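Local coordinates for similar to N-acetyltransferase (Staphylococcus aureus subsp. aureus, PDB 4MBU) that transfers an acetyl group, as a Gcn5-related N-acetyltransferase, probably from acetyl-CoA to an amine of an acceptor substrate, at the interface of chains A and B. Numbering follows the deposited sequence. Chains: chain A/B, Similar to N-acetyltransferase.

The interface of chains A and B. Residues chain A 116-117, 161, 163; chain B 145-146, 154.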
loop_
_atom_site.group_PDB
_atom_site.type_symbol
_atom_site.label_atom_id
_atom_site.label_comp_id
_atom_site.label_asym_id
_atom_site.label_seq_id
_atom_site.Cartn_x
_atom_site.Cartn_y
_atom_site.Cartn_z
ATOM N N ARG A 116 -2.337 21.081 -10.331
ATOM C CA ARG A 116 -1.278 20.151 -10.717
ATOM C C ARG A 116 -1.487 18.790 -10.081
ATOM O O ARG A 116 -1.245 17.752 -10.708
ATOM C CB ARG A 116 0.093 20.692 -10.289
ATOM C CG ARG A 116 1.257 19.694 -10.532
ATOM C CD ARG A 116 1.410 19.396 -12.023
ATOM N NE ARG A 116 2.284 18.260 -12.319
ATOM C CZ ARG A 116 3.604 18.346 -12.493
ATOM N NH1 ARG A 116 4.221 19.517 -12.373
ATOM N NH2 ARG A 116 4.311 17.254 -12.774
ATOM N N THR A 117 -1.931 18.801 -8.825
ATOM C CA THR A 117 -1.924 17.595 -8.003
ATOM C C THR A 117 -3.233 17.429 -7.242
ATOM O O THR A 117 -3.661 18.335 -6.504
ATOM C CB THR A 117 -0.738 17.622 -7.013
ATOM O OG1 THR A 117 0.488 17.705 -7.759
ATOM C CG2 THR A 117 -0.723 16.370 -6.136
ATOM N N GLU A 161 -2.433 10.000 -4.810
ATOM C CA GLU A 161 -2.299 11.229 -5.583
ATOM C C GLU A 161 -2.317 11.002 -7.080
ATOM O O GLU A 161 -1.796 9.998 -7.588
ATOM C CB GLU A 161 -1.070 12.049 -5.153
ATOM C CG GLU A 161 0.276 11.473 -5.537
ATOM C CD GLU A 161 1.429 12.396 -5.159
ATOM O OE1 GLU A 161 2.416 11.899 -4.583
ATOM O OE2 GLU A 161 1.357 13.612 -5.449
ATOM N N ASP A 163 -1.241 13.042 -10.575
ATOM C CA ASP A 163 -0.616 14.131 -11.321
ATOM C C ASP A 163 -1.539 14.513 -12.470
ATOM O O ASP A 163 -1.718 13.741 -13.423
ATOM C CB ASP A 163 0.739 13.709 -11.899
ATOM C CG ASP A 163 1.513 14.892 -12.495
ATOM O OD1 ASP A 163 0.921 15.987 -12.669
ATOM O OD2 ASP A 163 2.718 14.739 -12.783
ATOM N N THR B 145 4.409 13.988 -4.064
ATOM C CA THR B 145 5.221 14.655 -5.078
ATOM C C THR B 145 4.465 15.821 -5.699
ATOM O O THR B 145 3.247 15.740 -5.895
ATOM C CB THR B 145 5.606 13.675 -6.193
ATOM O OG1 THR B 145 4.436 12.960 -6.591
ATOM C CG2 THR B 145 6.627 12.668 -5.681
ATOM N N ASN B 146 5.199 16.889 -6.016
ATOM C CA ASN B 146 4.648 18.059 -6.684
ATOM C C ASN B 146 3.520 18.702 -5.893
ATOM O O ASN B 146 2.567 19.220 -6.484
ATOM C CB ASN B 146 4.135 17.684 -8.089
ATOM C CG ASN B 146 5.212 17.048 -8.962
ATOM O OD1 ASN B 146 6.357 17.497 -8.983
ATOM N ND2 ASN B 146 4.840 15.999 -9.692
ATOM N N TRP B 154 8.905 22.517 -8.640
ATOM C CA TRP B 154 7.936 21.695 -7.943
ATOM C C TRP B 154 8.577 21.055 -6.712
ATOM O O TRP B 154 9.730 20.632 -6.753
ATOM C CB TRP B 154 7.375 20.650 -8.901
ATOM C CG TRP B 154 6.553 21.299 -9.975
ATOM C CD1 TRP B 154 6.917 21.526 -11.275
ATOM C CD2 TRP B 154 5.234 21.845 -9.822
ATOM N NE1 TRP B 154 5.896 22.172 -11.942
ATOM C CE2 TRP B 154 4.854 22.379 -11.073
ATOM C CE3 TRP B 154 4.337 21.927 -8.749
ATOM C CZ2 TRP B 154 3.613 22.984 -11.284
ATOM C CZ3 TRP B 154 3.110 22.530 -8.954
ATOM C CH2 TRP B 154 2.758 23.054 -10.213
HETATM O O HOH W 1 1.563 15.777 -9.560
HETATM O O HOH W 2 1.890 13.948 -8.153
#
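A turn between two C-terminal strands of one GNAT subunit meets the ends of two strands of its two-fold mate, with A:Arg116 just before one of them. B:Thr145 and B:Asn146 lie between strands 139-144 and 147-150 and face A:Thr117, at the start of strand 117-123, and A:Glu161, near the end of strand 153-163. The pairing may build a dimer, though the structure alone does not prove it.

A:Arg116 reaches across to B:Trp154. A:Arg116 NH1 sits over the five-membered part of the B:Trp154 indole, 3.3 Å from the ring centroid, in a cation-pi contact. The guanidinium stands nearly upright on the ring, with the planes 81° apart. CG is anti to the backbone N (chi1 174°) and the chain bends at chi2. This puts CG over the face of the six-membered ring, near its CH2-CZ3 rim and on the same side as NH1. CB lies beyond that rim, with A:Arg116 CB 3.6 Å from B:Trp154 CH2. One guanidinium face also stacks roughly parallel, offset, on the side-chain amide of B:Asn146.

A:Asp163, from the same chain, fixes the guanidinium from its edge. A:Arg116 grips it side-on with two hydrogen bonds. A:Arg116 NE meets carboxylate OD1 of A:Asp163 at 2.7 Å, which is also the salt bridge. A:Arg116 NH2 meets A:Asp163 OD2 at 3.0 Å. Both oxygens lie almost in the guanidinium plane. This grip should hold NH1 turned toward the tryptophan.

A:Glu161 extends its chain to the turn. The backbone N of B:Thr145 donates to the syn lone pair of carboxylate OE1 of A:Glu161 at 2.9 Å, nearly straight at 169°. The hydroxyl of B:Thr145 adds a weak bond to the same oxygen. A:Glu161 OE2 and the carbonyl O of B:Thr145 are two acceptors in close approach. Water 2 lies near both oxygens, but it is modelled too close to water 1, so both waters are doubtful.

At the next turn residue, B:Asn146, the carbonyl O accepts from the hydroxyl OG1 of A:Thr117 at 2.9 Å, from above the carbonyl plane. Doubtful water 1 lies 2.8 Å from A:Thr117 OG1, and its link to B:Asn146 ND2 is long.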